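Side-chain contacts in A rubisco-like protein (Burkholderia fungorum, PDB 3NWR), which probably acts as a lyase-class enzyme and belongs to the family of the rubisco large chain, with its N-terminal domain and catalytic barrel domain: residues Ala177-Ala180 against Ala181-Glu185; Ala209-Val212 against Arg213-Ser217; Val219-Tyr222 against Arg223-Gly227. All coordinates share one frame; numbering follows the deposited sequence.

Contact 1. Residues Ala177-Ala180 against Ala181-Glu185; sequences AETA and ALVRE
T179 and V183, one helical turn apart, carry the straightest of four backbone bonds: V183 N gives its hydrogen to T179 O at 2.8 Å, with an N-H...O angle of 167°. A181 N to A177 O, L182 N to E178 O and R184 N to A180 O, each at 3.0 Å, continue this i to i+4 ladder of an alpha-helix.

Side-chain contact follows the same spacing. The CG2 branch of V183 turns back along the helix to lie 3.3 Å from T179 O, and its tip comes to 4.4 Å from T179 CG2. V183 has CG1 anti to the backbone N (chi1 164°), which brings CG2 beside that N and over the preceding turn. Both residues are beta-branched, and their methyls come loosely together on the face turned to helix 208-226, where T179 and V183 meet V215. A180 is slim enough to lie buried against the same helix.

The polar ends look elsewhere. E178 OE1 bonds back to S175 N, just before helix 176-189 begins, and T179 OG1 bonds to S175 O. At the other end R184 NH1 forms a salt bridge with E188, one turn on.

The four backbone N-H and C=O pairs thus satisfy one another within the helix, S175 O satisfies the threonine hydroxyl, and A180 and the methyls of T179 and V183 face the neighbouring helix, joined further along by R184.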
ATOM      1  N   ALA A 177       3.150 -30.628 -11.129  1.00 20.54           N
ATOM      2  CA  ALA A 177       3.284 -32.008 -10.672  1.00 21.98           C
ATOM      3  C   ALA A 177       4.211 -32.113  -9.470  1.00 18.62           C
ATOM      4  O   ALA A 177       3.921 -32.837  -8.519  1.00 22.28           O
ATOM      5  CB  ALA A 177       3.786 -32.905 -11.816  1.00 21.72           C
ATOM      6  N   GLU A 178       5.330 -31.398  -9.516  1.00 19.10           N
ATOM      7  CA  GLU A 178       6.279 -31.429  -8.410  1.00 20.66           C
ATOM      8  C   GLU A 178       5.654 -30.841  -7.144  1.00 19.26           C
ATOM      9  O   GLU A 178       5.872 -31.339  -6.040  1.00 18.29           O
ATOM     10  CB  GLU A 178       7.566 -30.690  -8.776  1.00 20.94           C
ATOM     11  CG  GLU A 178       8.439 -31.429  -9.790  1.00 23.82           C
ATOM     12  CD  GLU A 178       9.585 -30.580 -10.308  1.00 30.96           C
ATOM     13  OE1 GLU A 178       9.451 -29.340 -10.336  1.00 23.38           O
ATOM     14  OE2 GLU A 178      10.622 -31.154 -10.702  1.00 34.34           O
ATOM     15  N   THR A 179       4.859 -29.789  -7.316  1.00 17.82           N
ATOM     16  CA  THR A 179       4.201 -29.160  -6.175  1.00 19.12           C
ATOM     17  C   THR A 179       3.211 -30.129  -5.539  1.00 18.44           C
ATOM     18  O   THR A 179       3.166 -30.290  -4.316  1.00 18.21           O
ATOM     19  CB  THR A 179       3.457 -27.892  -6.603  1.00 15.37           C
ATOM     20  OG1 THR A 179       4.378 -26.991  -7.228  1.00 17.52           O
ATOM     21  CG2 THR A 179       2.824 -27.191  -5.388  1.00 15.84           C
ATOM     22  N   ALA A 180       2.417 -30.781  -6.384  1.00 17.70           N
ATOM     23  CA  ALA A 180       1.446 -31.760  -5.917  1.00 17.98           C
ATOM     24  C   ALA A 180       2.103 -32.920  -5.163  1.00 17.87           C
ATOM     25  O   ALA A 180       1.612 -33.338  -4.125  1.00 19.04           O
ATOM     26  CB  ALA A 180       0.622 -32.284  -7.092  1.00 20.86           C
ATOM     27  N   ALA A 181       3.217 -33.424  -5.684  1.00 18.48           N
ATOM     28  CA  ALA A 181       3.939 -34.515  -5.029  1.00 18.98           C
ATOM     29  C   ALA A 181       4.439 -34.069  -3.661  1.00 19.78           C
ATOM     30  O   ALA A 181       4.373 -34.816  -2.682  1.00 21.05           O
ATOM     31  CB  ALA A 181       5.116 -34.971  -5.894  1.00 21.30           C
ATOM     32  N   LEU A 182       4.939 -32.838  -3.598  1.00 20.38           N
ATOM     33  CA  LEU A 182       5.436 -32.308  -2.338  1.00 20.03           C
ATOM     34  C   LEU A 182       4.294 -32.135  -1.351  1.00 18.95           C
ATOM     35  O   LEU A 182       4.401 -32.511  -0.186  1.00 17.57           O
ATOM     36  CB  LEU A 182       6.144 -30.974  -2.566  1.00 16.63           C
ATOM     37  CG  LEU A 182       6.530 -30.197  -1.310  1.00 17.09           C
ATOM     38  CD1 LEU A 182       7.382 -31.036  -0.363  1.00 19.05           C
ATOM     39  CD2 LEU A 182       7.245 -28.924  -1.718  1.00 17.71           C
ATOM     40  N   VAL A 183       3.190 -31.562  -1.816  1.00 16.98           N
ATOM     41  CA  VAL A 183       2.026 -31.391  -0.957  1.00 16.70           C
ATOM     42  C   VAL A 183       1.552 -32.727  -0.374  1.00 18.97           C
ATOM     43  O   VAL A 183       1.188 -32.804   0.793  1.00 17.83           O
ATOM     44  CB  VAL A 183       0.895 -30.663  -1.697  1.00 15.64           C
ATOM     45  CG1 VAL A 183      -0.424 -30.816  -0.963  1.00 20.20           C
ATOM     46  CG2 VAL A 183       1.250 -29.202  -1.853  1.00 17.31           C
ATOM     47  N   ARG A 184       1.575 -33.781  -1.185  1.00 18.89           N
ATOM     48  CA  ARG A 184       1.240 -35.118  -0.693  1.00 21.26           C
ATOM     49  C   ARG A 184       2.122 -35.514   0.494  1.00 17.54           C
ATOM     50  O   ARG A 184       1.622 -35.985   1.519  1.00 19.64           O
ATOM     51  CB  ARG A 184       1.347 -36.148  -1.820  1.00 21.28           C
ATOM     52  CG  ARG A 184       1.060 -37.586  -1.394  1.00 25.41           C
ATOM     53  CD  ARG A 184      -0.259 -37.703  -0.650  1.00 31.51           C
ATOM     54  NE  ARG A 184      -0.915 -38.986  -0.907  1.00 36.81           N
ATOM     55  CZ  ARG A 184      -1.817 -39.544  -0.108  1.00 33.52           C
ATOM     56  NH1 ARG A 184      -2.158 -38.944   1.019  1.00 41.06           N
ATOM     57  NH2 ARG A 184      -2.374 -40.708  -0.430  1.00 31.12           N
ATOM     58  N   GLU A 185       3.427 -35.298   0.360  1.00 18.82           N
ATOM     59  CA  GLU A 185       4.366 -35.622   1.435  1.00 19.63           C
ATOM     60  C   GLU A 185       4.101 -34.788   2.681  1.00 18.56           C
ATOM     61  O   GLU A 185       4.174 -35.296   3.794  1.00 18.28           O
ATOM     62  CB  GLU A 185       5.810 -35.419   0.977  1.00 21.64           C
ATOM     63  CG  GLU A 185       6.238 -36.310  -0.181  1.00 25.74           C
ATOM     64  CD  GLU A 185       7.544 -35.855  -0.817  1.00 39.42           C
ATOM     65  OE1 GLU A 185       8.129 -34.859  -0.341  1.00 38.39           O
ATOM     66  OE2 GLU A 185       7.986 -36.496  -1.796  1.00 47.37           O
TER

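Contact 2. Residues Ala209-Val212 against Arg213-Ser217; sequences AERV and RAVMS
V215 N donates to R211 O at 2.9 Å, and V215 CG2 packs against the same oxygen at 3.2 Å from R211 O. The valine branch reaches the oxygen because CG1 stands anti to the backbone N (chi1 169°), which sets CG2 back toward the preceding turn. Beyond the oxygen the two side chains run side by side, with R211 CG 4.2 Å from V215 CG2. Only the aliphatic base of the arginine serves here; its guanidinium is buried and forms a salt bridge with D196, next in sequence to the carboxylated K195, while NH1 also bonds to A201 O and A206 O. Five donors suit it to tie the helix to that loop.

Helix 208-226 belongs to the outer layer of the TIM-barrel catalytic domain, between helices 176-189 and 240-252, and V212, V215 and M216 all touch F234 of strand 233-235. V212 and M216 meet through CG1 and CG, 4.2 Å apart, and M216 N donates to V212 O at 2.9 Å; the unbranched methionine can fold to fit this inner face.

On a more exposed side R213, extended from CG to NE, reaches back one turn and sets NH1 3.4 Å from the methyl CB of A209, which is small enough for the guanidinium to pass.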
ATOM      1  N   ALA A 209      -3.953 -22.454 -12.486  1.00 20.12           N
ATOM      2  CA  ALA A 209      -4.947 -23.453 -12.861  1.00 24.09           C
ATOM      3  C   ALA A 209      -4.409 -24.881 -12.728  1.00 22.26           C
ATOM      4  O   ALA A 209      -5.018 -25.716 -12.055  1.00 24.11           O
ATOM      5  CB  ALA A 209      -5.465 -23.196 -14.265  1.00 26.47           C
ATOM      6  N   GLU A 210      -3.261 -25.152 -13.346  1.00 18.94           N
ATOM      7  CA  GLU A 210      -2.650 -26.477 -13.272  1.00 18.74           C
ATOM      8  C   GLU A 210      -2.270 -26.845 -11.842  1.00 18.61           C
ATOM      9  O   GLU A 210      -2.446 -27.982 -11.419  1.00 18.32           O
ATOM     10  CB  GLU A 210      -1.387 -26.543 -14.131  1.00 24.50           C
ATOM     11  CG  GLU A 210      -1.593 -26.291 -15.609  1.00 29.91           C
ATOM     12  CD  GLU A 210      -0.280 -26.329 -16.370  1.00 35.17           C
ATOM     13  OE1 GLU A 210       0.646 -27.048 -15.928  1.00 38.70           O
ATOM     14  OE2 GLU A 210      -0.172 -25.641 -17.406  1.00 40.47           O
ATOM     15  N   ARG A 211      -1.732 -25.878 -11.107  1.00 17.36           N
ATOM     16  CA  ARG A 211      -1.281 -26.139  -9.751  1.00 16.80           C
ATOM     17  C   ARG A 211      -2.451 -26.505  -8.837  1.00 15.83           C
ATOM     18  O   ARG A 211      -2.359 -27.455  -8.060  1.00 15.34           O
ATOM     19  CB  ARG A 211      -0.512 -24.929  -9.207  1.00 15.59           C
ATOM     20  CG  ARG A 211       0.236 -25.206  -7.914  1.00 18.16           C
ATOM     21  CD  ARG A 211       1.168 -24.064  -7.539  1.00 18.15           C
ATOM     22  NE  ARG A 211       0.480 -22.949  -6.889  1.00 16.97           N
ATOM     23  CZ  ARG A 211       0.190 -21.792  -7.477  1.00 15.55           C
ATOM     24  NH1 ARG A 211       0.490 -21.589  -8.759  1.00 14.03           N
ATOM     25  NH2 ARG A 211      -0.425 -20.837  -6.786  1.00 16.97           N
ATOM     26  N   VAL A 212      -3.549 -25.759  -8.934  1.00 16.20           N
ATOM     27  CA  VAL A 212      -4.720 -26.041  -8.108  1.00 14.70           C
ATOM     28  C   VAL A 212      -5.272 -27.430  -8.405  1.00 17.15           C
ATOM     29  O   VAL A 212      -5.552 -28.199  -7.489  1.00 16.92           O
ATOM     30  CB  VAL A 212      -5.834 -24.988  -8.292  1.00 16.01           C
ATOM     31  CG1 VAL A 212      -7.119 -25.438  -7.605  1.00 16.71           C
ATOM     32  CG2 VAL A 212      -5.383 -23.630  -7.743  1.00 16.32           C
ATOM     33  N   ARG A 213      -5.431 -27.743  -9.689  1.00 19.35           N
ATOM     34  CA  ARG A 213      -5.942 -29.059 -10.067  1.00 19.07           C
ATOM     35  C   ARG A 213      -5.051 -30.210  -9.585  1.00 18.55           C
ATOM     36  O   ARG A 213      -5.544 -31.187  -9.015  1.00 19.67           O
ATOM     37  CB  ARG A 213      -6.164 -29.137 -11.580  1.00 18.94           C
ATOM     38  CG  ARG A 213      -7.215 -28.184 -12.100  1.00 21.43           C
ATOM     39  CD  ARG A 213      -7.399 -28.377 -13.599  1.00 23.53           C
ATOM     40  NE  ARG A 213      -8.601 -27.706 -14.080  1.00 31.53           N
ATOM     41  CZ  ARG A 213      -8.599 -26.533 -14.702  1.00 30.40           C
ATOM     42  NH1 ARG A 213      -7.457 -25.906 -14.923  1.00 30.19           N
ATOM     43  NH2 ARG A 213      -9.739 -25.991 -15.108  1.00 38.86           N
ATOM     44  N   ALA A 214      -3.742 -30.099  -9.794  1.00 19.63           N
ATOM     45  CA  ALA A 214      -2.835 -31.175  -9.393  1.00 18.46           C
ATOM     46  C   ALA A 214      -2.771 -31.325  -7.882  1.00 19.61           C
ATOM     47  O   ALA A 214      -2.857 -32.428  -7.351  1.00 18.98           O
ATOM     48  CB  ALA A 214      -1.443 -30.951  -9.954  1.00 20.69           C
ATOM     49  N   VAL A 215      -2.619 -30.204  -7.187  1.00 17.81           N
ATOM     50  CA  VAL A 215      -2.535 -30.240  -5.733  1.00 16.06           C
ATOM     51  C   VAL A 215      -3.813 -30.767  -5.078  1.00 17.81           C
ATOM     52  O   VAL A 215      -3.754 -31.593  -4.165  1.00 18.40           O
ATOM     53  CB  VAL A 215      -2.169 -28.851  -5.154  1.00 14.24           C
ATOM     54  CG1 VAL A 215      -2.341 -28.828  -3.645  1.00 17.14           C
ATOM     55  CG2 VAL A 215      -0.742 -28.478  -5.539  1.00 16.46           C
ATOM     56  N   MET A 216      -4.968 -30.295  -5.532  1.00 17.06           N
ATOM     57  CA  MET A 216      -6.212 -30.730  -4.909  1.00 19.02           C
ATOM     58  C   MET A 216      -6.482 -32.217  -5.133  1.00 19.03           C
ATOM     59  O   MET A 216      -7.099 -32.867  -4.296  1.00 18.33           O
ATOM     60  CB  MET A 216      -7.404 -29.880  -5.353  1.00 17.93           C
ATOM     61  CG  MET A 216      -7.452 -28.484  -4.712  1.00 15.52           C
ATOM     62  SD  MET A 216      -7.253 -28.513  -2.915  1.00 16.64           S
ATOM     63  CE  MET A 216      -8.567 -29.662  -2.466  1.00 17.90           C
ATOM     64  N   SER A 217      -6.017 -32.753  -6.257  1.00 20.58           N
ATOM     65  CA  SER A 217      -6.137 -34.194  -6.474  1.00 19.96           C
ATOM     66  C   SER A 217      -5.485 -34.968  -5.337  1.00 21.62           C
ATOM     67  O   SER A 217      -6.068 -35.911  -4.799  1.00 22.15           O
ATOM     68  CB  SER A 217      -5.513 -34.607  -7.802  1.00 20.23           C
ATOM     69  OG  SER A 217      -5.691 -35.997  -8.005  1.00 26.13           O
TER

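Contact 3. Residues Val219-Tyr222 against Arg223-Gly227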
ATOM      1  N   VAL A 219      -4.685 -33.713  -2.313  1.00 17.67           N
ATOM      2  CA  VAL A 219      -5.299 -33.361  -1.043  1.00 16.96           C
ATOM      3  C   VAL A 219      -6.596 -34.138  -0.820  1.00 18.19           C
ATOM      4  O   VAL A 219      -6.844 -34.637   0.275  1.00 19.33           O
ATOM      5  CB  VAL A 219      -5.531 -31.838  -0.950  1.00 16.80           C
ATOM      6  CG1 VAL A 219      -6.289 -31.476   0.311  1.00 20.37           C
ATOM      7  CG2 VAL A 219      -4.189 -31.115  -1.003  1.00 20.44           C
ATOM      8  N   ARG A 220      -7.410 -34.247  -1.869  1.00 20.33           N
ATOM      9  CA  ARG A 220      -8.663 -35.002  -1.795  1.00 20.33           C
ATOM     10  C   ARG A 220      -8.388 -36.475  -1.505  1.00 22.00           C
ATOM     11  O   ARG A 220      -9.023 -37.080  -0.640  1.00 21.68           O
ATOM     12  CB  ARG A 220      -9.473 -34.853  -3.094  1.00 19.24           C
ATOM     13  CG  ARG A 220     -10.027 -33.436  -3.346  1.00 24.50           C
ATOM     14  CD  ARG A 220     -10.989 -33.364  -4.557  1.00 23.64           C
ATOM     15  NE  ARG A 220     -10.408 -33.906  -5.785  1.00 24.90           N
ATOM     16  CZ  ARG A 220      -9.881 -33.183  -6.774  1.00 23.94           C
ATOM     17  NH1 ARG A 220      -9.861 -31.856  -6.716  1.00 21.96           N
ATOM     18  NH2 ARG A 220      -9.384 -33.793  -7.845  1.00 25.77           N
ATOM     19  N   ARG A 221      -7.428 -37.048  -2.216  1.00 20.34           N
ATOM     20  CA  ARG A 221      -7.087 -38.446  -2.000  1.00 22.37           C
ATOM     21  C   ARG A 221      -6.518 -38.661  -0.599  1.00 25.24           C
ATOM     22  O   ARG A 221      -6.779 -39.683   0.035  1.00 22.68           O
ATOM     23  CB  ARG A 221      -6.099 -38.947  -3.045  1.00 21.18           C
ATOM     24  CG  ARG A 221      -5.824 -40.427  -2.873  1.00 32.56           C
ATOM     25  CD  ARG A 221      -4.717 -40.950  -3.765  1.00 44.14           C
ATOM     26  NE  ARG A 221      -4.116 -42.151  -3.189  1.00 45.26           N
ATOM     27  CZ  ARG A 221      -3.114 -42.821  -3.741  1.00 37.80           C
ATOM     28  NH1 ARG A 221      -2.602 -42.413  -4.893  1.00 45.91           N
ATOM     29  NH2 ARG A 221      -2.624 -43.893  -3.143  1.00 47.17           N
ATOM     30  N   TYR A 222      -5.744 -37.700  -0.106  1.00 21.19           N
ATOM     31  CA  TYR A 222      -5.213 -37.824   1.241  1.00 20.26           C
ATOM     32  C   TYR A 222      -6.339 -37.825   2.280  1.00 23.10           C
ATOM     33  O   TYR A 222      -6.302 -38.603   3.228  1.00 21.56           O
ATOM     34  CB  TYR A 222      -4.178 -36.736   1.564  1.00 18.92           C
ATOM     35  CG  TYR A 222      -3.740 -36.780   3.009  1.00 18.79           C
ATOM     36  CD1 TYR A 222      -2.855 -37.755   3.463  1.00 20.45           C
ATOM     37  CD2 TYR A 222      -4.235 -35.864   3.930  1.00 19.84           C
ATOM     38  CE1 TYR A 222      -2.467 -37.800   4.786  1.00 20.97           C
ATOM     39  CE2 TYR A 222      -3.853 -35.903   5.252  1.00 19.16           C
ATOM     40  CZ  TYR A 222      -2.966 -36.870   5.678  1.00 21.56           C
ATOM     41  OH  TYR A 222      -2.585 -36.916   7.001  1.00 20.92           O
ATOM     42  N   ARG A 223      -7.333 -36.956   2.103  1.00 19.46           N
ATOM     43  CA  ARG A 223      -8.473 -36.924   3.017  1.00 21.26           C
ATOM     44  C   ARG A 223      -9.197 -38.266   3.005  1.00 24.81           C
ATOM     45  O   ARG A 223      -9.548 -38.801   4.058  1.00 24.24           O
ATOM     46  CB  ARG A 223      -9.458 -35.815   2.636  1.00 21.84           C
ATOM     47  CG  ARG A 223     -10.533 -35.543   3.692  1.00 22.68           C
ATOM     48  CD  ARG A 223     -11.912 -35.297   3.059  1.00 25.02           C
ATOM     49  NE  ARG A 223     -11.817 -34.772   1.703  1.00 39.54           N
ATOM     50  CZ  ARG A 223     -12.277 -35.392   0.618  1.00 27.90           C
ATOM     51  NH1 ARG A 223     -12.877 -36.576   0.711  1.00 28.57           N
ATOM     52  NH2 ARG A 223     -12.128 -34.826  -0.562  1.00 36.79           N
ATOM     53  N   GLU A 224      -9.418 -38.803   1.809  1.00 24.29           N
ATOM     54  CA  GLU A 224     -10.129 -40.076   1.655  1.00 29.10           C
ATOM     55  C   GLU A 224      -9.482 -41.168   2.484  1.00 31.78           C
ATOM     56  O   GLU A 224     -10.160 -41.905   3.201  1.00 33.01           O
ATOM     57  CB  GLU A 224     -10.120 -40.531   0.195  1.00 29.02           C
ATOM     58  CG  GLU A 224     -10.987 -39.725  -0.738  1.00 36.47           C
ATOM     59  CD  GLU A 224     -10.774 -40.122  -2.184  1.00 39.51           C
ATOM     60  OE1 GLU A 224     -10.253 -41.234  -2.418  1.00 37.61           O
ATOM     61  OE2 GLU A 224     -11.120 -39.324  -3.082  1.00 46.34           O
ATOM     62  N   ARG A 225      -8.164 -41.276   2.360  1.00 26.62           N
ATOM     63  CA  ARG A 225      -7.407 -42.354   2.984  1.00 27.66           C
ATOM     64  C   ARG A 225      -7.165 -42.145   4.473  1.00 32.82           C
ATOM     65  O   ARG A 225      -7.152 -43.104   5.245  1.00 29.76           O
ATOM     66  CB  ARG A 225      -6.067 -42.542   2.268  1.00 31.32           C
ATOM     67  CG  ARG A 225      -6.202 -42.937   0.808  1.00 38.78           C
ATOM     68  CD  ARG A 225      -4.843 -43.060   0.141  1.00 44.07           C
ATOM     69  NE  ARG A 225      -3.990 -44.035   0.815  1.00 53.42           N
ATOM     70  CZ  ARG A 225      -4.049 -45.348   0.612  1.00 48.09           C
ATOM     71  NH1 ARG A 225      -4.929 -45.849  -0.245  1.00 56.94           N
ATOM     72  NH2 ARG A 225      -3.230 -46.160   1.270  1.00 48.99           N
ATOM     73  N   SER A 226      -6.964 -40.897   4.879  1.00 25.99           N
ATOM     74  CA  SER A 226      -6.531 -40.616   6.240  1.00 22.84           C
ATOM     75  C   SER A 226      -7.661 -40.137   7.144  1.00 24.54           C
ATOM     76  O   SER A 226      -7.552 -40.202   8.370  1.00 25.86           O
ATOM     77  CB  SER A 226      -5.409 -39.578   6.227  1.00 24.59           C
ATOM     78  OG  SER A 226      -5.931 -38.283   6.010  1.00 23.07           O
ATOM     79  N   GLY A 227      -8.732 -39.636   6.538  1.00 25.71           N
ATOM     80  CA  GLY A 227      -9.806 -39.002   7.281  1.00 25.79           C
ATOM     81  C   GLY A 227      -9.436 -37.610   7.774  1.00 26.92           C
ATOM     82  O   GLY A 227     -10.194 -36.991   8.525  1.00 27.97           O
TER
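Y222 offers one face of its ring to S226, one turn later: S226 CB sits 3.9 Å from the ring centroid and 22° off the ring normal, a CH-pi contact, while S226 OG hangs over the rim, 3.2 Å from Y222 CE2. The hydroxyl lies between the backbone N and the carbonyl carbon (chi1 77°), the rotamer that folds it back to donate to Y222 O at 2.8 Å, approaching from well above the carbonyl plane. S226 N donates to the same oxygen at 2.9 Å, so Y222 O is held by two donors from one residue. A serine is small enough to lie against the ring face and polar enough to bond both ways, for OG also meets R228 N; R228 NH1 in turn bonds to Y222 OH, which pins the far end of the ring.

R221 and R225 run alongside one another. R225 CD meets the edge of the R221 guanidinium, 3.5 Å from R221 NE, and the two guanidinium planes stand 83° apart. Their like charges, 4.2 Å apart at R221 NH2 and R225 NH1, probably repel somewhat, the more so as R184 of helix 176-189 adds a third arginine; both residues are largely solvent-exposed. R223 bends back instead, bringing its guanidinium face over R220 O and NH2 to 3.7 Å from R220 CB; R220 itself reaches E253 through a salt bridge at NH1.

After S226 the chain leaves the helix. G227 N still bonds to R223 O, but its phi is positive, a conformation that glycine adopts easily. A glycine of positive phi just after the last helical residue is a common way to end an alpha-helix, here helix 208-226 in the outer layer of the TIM barrel.

Contacts 2 and 3 are successive parts of helix 208-226, with centres about 15 Å apart, and contact 1 lies on the preceding helix 176-189, about 10 Å from contact 2 and 14 Å from contact 3. The two helices mesh closely: A180 CB rests 3.5 Å from A214 O, T179 CG2 lies 3.8 Å from V215 CG2, and V183 CG1 reaches V219 CG2 at 3.8 Å. Further along the apolar seam gives way to charge, with R184 NH2 3.6 Å from R221 NE. The carboxylated K195 lies in the chain between the helices, and contact 2 is tied to its neighbourhood through R211 and D196.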